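Local coordinates for protein phosphoserine aminotransferase SerC (PDB 3FFR) that probably catalyses the pyridoxal-phosphate-dependent transamination that makes phosphoserine in serine biosynthesis, at residues 213-216 with 221-224; 70-75 with 223-228. All blocks are in the same frame, centred on the assembly; numbering follows the deposited sequence.

Contact 1: residues 213-216 with 221-224; sequences KALL and SIGT
Where helix 206-217 runs out and the chain turns back toward helix 228-235, Leu215 and Leu216 of the helix receive Ile222 of the returning loop. The backbones stay apart, with 6.1 Å between Leu216 CA and Ser221 CA, and the contact is made by aliphatic carbons. Both branches of Ile222 are used. Its methyl CG2 reaches Leu215 CB at 3.8 Å, while CD1 at the end of the other branch lies 3.9 Å from Leu216 CB. With chi1 of 57°, CG1 sits between the backbone N and the carbonyl carbon, a placement that sends the two branches to successive helix residues. Leu216 crosses Ile222 at about a right angle and adds a looser touch, CD1 to Ile222 CG1 at 4.1 Å. Leu215 and Ile222 are buried, Leu216 is exposed, and Pro229 packs on Ile222 from helix 228-235. Next to this apolar patch, Gly223 N makes a weak bond to Ser221 OG (3.3 Å), and that hydroxyl is also hydrogen-bonded to Glu104 O of the second subunit. The arrangement is local packing of the loop joining helices 206-217 and 228-235, one apolar side chain of which folds back over the end of the preceding helix.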
loop_
_atom_site.group_PDB
_atom_site.type_symbol
_atom_site.label_atom_id
_atom_site.label_comp_id
_atom_site.label_asym_id
_atom_site.label_seq_id
_atom_site.Cartn_x
_atom_site.Cartn_y
_atom_site.Cartn_z
ATOM N N LYS A 213 2.608 -22.080 8.214
ATOM C CA LYS A 213 2.692 -22.485 9.622
ATOM C C LYS A 213 3.795 -23.529 9.840
ATOM O O LYS A 213 4.514 -23.496 10.856
ATOM C CB LYS A 213 1.335 -22.988 10.129
ATOM C CG LYS A 213 0.337 -21.847 10.258
ATOM C CD LYS A 213 -1.094 -22.295 10.378
ATOM C CE LYS A 213 -1.381 -22.992 11.617
ATOM N NZ LYS A 213 -2.804 -23.452 11.522
ATOM N N ALA A 214 3.930 -24.443 8.891
ATOM C CA ALA A 214 4.988 -25.479 8.956
ATOM C C ALA A 214 6.396 -24.861 8.887
ATOM O O ALA A 214 7.315 -25.271 9.594
ATOM C CB ALA A 214 4.805 -26.534 7.836
ATOM N N LEU A 215 6.570 -23.870 8.025
ATOM C CA LEU A 215 7.889 -23.206 7.902
ATOM C C LEU A 215 8.235 -22.431 9.154
ATOM O O LEU A 215 9.357 -22.482 9.646
ATOM C CB LEU A 215 7.925 -22.240 6.727
ATOM C CG LEU A 215 7.981 -22.908 5.383
ATOM C CD1 LEU A 215 8.151 -21.809 4.306
ATOM C CD2 LEU A 215 9.138 -23.925 5.360
ATOM N N LEU A 216 7.234 -21.752 9.690
ATOM C CA LEU A 216 7.424 -20.975 10.924
ATOM C C LEU A 216 7.806 -21.939 12.051
ATOM O O LEU A 216 8.682 -21.650 12.851
ATOM C CB LEU A 216 6.167 -20.169 11.300
ATOM C CG LEU A 216 6.298 -19.252 12.534
ATOM C CD1 LEU A 216 7.374 -18.238 12.342
ATOM C CD2 LEU A 216 4.985 -18.585 12.861
ATOM N N SER A 221 12.109 -17.746 9.643
ATOM C CA SER A 221 11.351 -16.486 9.605
ATOM C C SER A 221 10.557 -16.477 8.322
ATOM O O SER A 221 11.113 -16.747 7.245
ATOM C CB SER A 221 12.251 -15.267 9.611
ATOM O OG SER A 221 11.455 -14.117 9.390
ATOM N N ILE A 222 9.265 -16.183 8.439
ATOM C CA ILE A 222 8.359 -16.060 7.282
ATOM C C ILE A 222 7.888 -14.616 7.106
ATOM O O ILE A 222 7.021 -14.306 6.256
ATOM C CB ILE A 222 7.164 -17.022 7.307
ATOM C CG1 ILE A 222 6.309 -16.850 8.585
ATOM C CG2 ILE A 222 7.673 -18.465 7.118
ATOM C CD1 ILE A 222 5.008 -17.643 8.559
ATOM N N GLY A 223 8.490 -13.748 7.919
ATOM C CA GLY A 223 8.205 -12.328 7.852
ATOM C C GLY A 223 7.822 -11.689 9.169
ATOM O O GLY A 223 8.135 -12.181 10.244
ATOM N N THR A 224 7.069 -10.592 9.029
ATOM C CA THR A 224 6.640 -9.798 10.184
ATOM C C THR A 224 5.141 -9.527 10.110
ATOM O O THR A 224 4.348 -10.410 10.451
ATOM C CB THR A 224 7.461 -8.498 10.384
ATOM O OG1 THR A 224 7.306 -7.615 9.265
ATOM C CG2 THR A 224 8.960 -8.798 10.663
#

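Contact 2: residues 70-75 with 223-228; sequences ATEIWE and GTYHTI
The chain from Thr224 to Thr227 makes a type I beta turn, and Thr227 then stands at the N-cap of helix 228-235, while residues 70-75 form the first turns of helix 70-81, with Trp74 N bonded to Ala70 O at 2.9 Å. Turn and helix are joined by a buried His-carboxylate hydrogen bond: His226 ND1 donates to Glu72 OE2 over 2.6 Å with an N-H...O angle of 174°. The carboxylate oxygen lies close to the plane of the imidazole, whereas the donor meets OE2 on its syn side but 25° out of the carboxylate plane. Glu72 reaches this point as an extended chain, its CG anti to the backbone N (chi1 -180°). Arg76 forms a salt bridge to the same OE2, and Ala68 N bonds to OE1, so both oxygens are held. These bonds and the cationic neighbour would be expected to keep the carboxylate ionised. With ND1 bound to Glu72 and NE2 to Glu242 OE1, the imidazole is held at both nitrogens and its rotation is fixed. Tyr225 supports it too, its CE2 lying 3.2 Å above the His226 ring plane, over the ring centre. One residue before Glu72, Thr71 OG1 bonds to the phosphate of the coenzyme-modified residue at position 191, which places this helix start at the cofactor-binding end of the fold. A water links Glu72 to Tyr225: it donates to Glu72 OE1 at 2.7 Å and is hydrogen-bonded to Tyr225 OH, also at 2.7 Å.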
loop_
_atom_site.group_PDB
_atom_site.type_symbol
_atom_site.label_atom_id
_atom_site.label_comp_id
_atom_site.label_asym_id
_atom_site.label_seq_id
_atom_site.Cartn_x
_atom_site.Cartn_y
_atom_site.Cartn_z
ATOM N N ALA A 70 0.255 -6.294 -6.026
ATOM C CA ALA A 70 0.486 -7.686 -6.474
ATOM C C ALA A 70 1.968 -8.029 -6.320
ATOM O O ALA A 70 2.342 -9.163 -6.004
ATOM C CB ALA A 70 -0.008 -7.930 -7.938
ATOM N N THR A 71 2.801 -7.026 -6.513
ATOM C CA THR A 71 4.262 -7.205 -6.402
ATOM C C THR A 71 4.641 -7.609 -4.962
ATOM O O THR A 71 5.440 -8.532 -4.724
ATOM C CB THR A 71 5.036 -5.948 -6.851
ATOM O OG1 THR A 71 4.679 -5.617 -8.207
ATOM C CG2 THR A 71 6.574 -6.153 -6.785
ATOM N N GLU A 72 3.971 -6.996 -3.998
ATOM C CA GLU A 72 4.161 -7.385 -2.612
ATOM C C GLU A 72 3.801 -8.873 -2.432
ATOM O O GLU A 72 4.519 -9.626 -1.768
ATOM C CB GLU A 72 3.315 -6.567 -1.635
ATOM C CG GLU A 72 3.592 -7.042 -0.233
ATOM C CD GLU A 72 2.821 -6.413 0.918
ATOM O OE1 GLU A 72 1.980 -5.521 0.712
ATOM O OE2 GLU A 72 3.099 -6.855 2.075
ATOM N N ILE A 73 2.677 -9.259 -3.032
ATOM C CA ILE A 73 2.173 -10.631 -2.964
ATOM C C ILE A 73 3.215 -11.628 -3.555
ATOM O O ILE A 73 3.483 -12.694 -2.956
ATOM C CB ILE A 73 0.760 -10.809 -3.552
ATOM C CG1 ILE A 73 -0.257 -10.023 -2.716
ATOM C CG2 ILE A 73 0.391 -12.323 -3.589
ATOM C CD1 ILE A 73 -1.598 -9.818 -3.424
ATOM N N TRP A 74 3.863 -11.257 -4.651
ATOM C CA TRP A 74 4.945 -12.140 -5.165
ATOM C C TRP A 74 5.971 -12.436 -4.045
ATOM O O TRP A 74 6.388 -13.552 -3.788
ATOM C CB TRP A 74 5.712 -11.499 -6.294
ATOM C CG TRP A 74 5.039 -11.416 -7.610
ATOM C CD1 TRP A 74 3.962 -12.120 -8.064
ATOM C CD2 TRP A 74 5.452 -10.579 -8.698
ATOM N NE1 TRP A 74 3.676 -11.767 -9.376
ATOM C CE2 TRP A 74 4.578 -10.823 -9.782
ATOM C CE3 TRP A 74 6.475 -9.666 -8.859
ATOM C CZ2 TRP A 74 4.739 -10.197 -11.013
ATOM C CZ3 TRP A 74 6.613 -9.027 -10.058
ATOM C CH2 TRP A 74 5.745 -9.274 -11.117
ATOM N N GLU A 75 6.433 -11.370 -3.413
ATOM C CA GLU A 75 7.420 -11.493 -2.327
ATOM C C GLU A 75 6.910 -12.346 -1.171
ATOM O O GLU A 75 7.622 -13.242 -0.671
ATOM C CB GLU A 75 7.862 -10.112 -1.834
ATOM C CG GLU A 75 8.974 -10.181 -0.787
ATOM C CD GLU A 75 9.350 -8.814 -0.260
ATOM O OE1 GLU A 75 8.638 -8.331 0.629
ATOM O OE2 GLU A 75 10.409 -8.322 -0.651
ATOM N N GLY A 223 8.490 -13.748 7.919
ATOM C CA GLY A 223 8.205 -12.328 7.852
ATOM C C GLY A 223 7.822 -11.689 9.169
ATOM O O GLY A 223 8.135 -12.181 10.244
ATOM N N THR A 224 7.069 -10.592 9.029
ATOM C CA THR A 224 6.640 -9.798 10.184
ATOM C C THR A 224 5.141 -9.527 10.110
ATOM O O THR A 224 4.348 -10.410 10.451
ATOM C CB THR A 224 7.461 -8.498 10.384
ATOM O OG1 THR A 224 7.306 -7.615 9.265
ATOM C CG2 THR A 224 8.960 -8.798 10.663
ATOM N N TYR A 225 4.780 -8.325 9.693
ATOM C CA TYR A 225 3.360 -7.925 9.645
ATOM C C TYR A 225 2.549 -8.671 8.621
ATOM O O TYR A 225 1.333 -8.883 8.798
ATOM C CB TYR A 225 3.203 -6.378 9.494
ATOM C CG TYR A 225 3.561 -5.837 8.146
ATOM C CD1 TYR A 225 4.863 -5.895 7.664
ATOM C CD2 TYR A 225 2.599 -5.290 7.338
ATOM C CE1 TYR A 225 5.185 -5.435 6.397
ATOM C CE2 TYR A 225 2.904 -4.807 6.062
ATOM C CZ TYR A 225 4.194 -4.901 5.592
ATOM O OH TYR A 225 4.496 -4.463 4.330
ATOM N N HIS A 226 3.186 -9.044 7.526
ATOM C CA HIS A 226 2.503 -9.754 6.459
ATOM C C HIS A 226 2.863 -11.220 6.310
ATOM O O HIS A 226 2.893 -11.756 5.201
ATOM C CB HIS A 226 2.470 -9.004 5.119
ATOM C CG HIS A 226 1.461 -7.883 5.084
ATOM N ND1 HIS A 226 1.397 -6.949 4.064
ATOM C CD2 HIS A 226 0.501 -7.540 5.970
ATOM C CE1 HIS A 226 0.408 -6.102 4.312
ATOM N NE2 HIS A 226 -0.131 -6.420 5.483
ATOM N N THR A 227 3.116 -11.870 7.438
ATOM C CA THR A 227 3.133 -13.315 7.424
ATOM C C THR A 227 1.686 -13.725 7.226
ATOM O O THR A 227 0.755 -12.986 7.577
ATOM C CB THR A 227 3.641 -13.978 8.724
ATOM O OG1 THR A 227 2.686 -13.794 9.804
ATOM C CG2 THR A 227 5.041 -13.442 9.091
ATOM N N ILE A 228 1.480 -14.927 6.679
ATOM C CA ILE A 228 0.123 -15.436 6.550
ATOM C C ILE A 228 -0.605 -15.501 7.921
ATOM O O ILE A 228 -1.732 -15.039 8.039
ATOM C CB ILE A 228 0.072 -16.778 5.772
ATOM C CG1 ILE A 228 0.297 -16.477 4.275
ATOM C CG2 ILE A 228 -1.307 -17.473 5.940
ATOM C CD1 ILE A 228 0.528 -17.739 3.449
HETATM O O HOH W 1 2.623 -3.703 2.556
#

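The loop between helices 206-217 and 228-235 serves both contacts, which share Gly223 and Thr224 and have centres about 11 Å apart. Contact 1 lies farther out, about 26 Å from the chain centre against 16 Å for contact 2, and includes an exposed leucine, whereas all three touching residues of contact 2 are buried. Their chemistry differs as well: contact 1 is local, aliphatic packing of a loop on the helix just before it, while the deeper contact 2 is charged and polar and joins segments whose closest ends are 148 residues apart. A packing touch between Ile222 O and Thr227 CG2, 3.6 Å, joins them. Both also reach the second subunit, where Glu75 accepts a bond from Thr224.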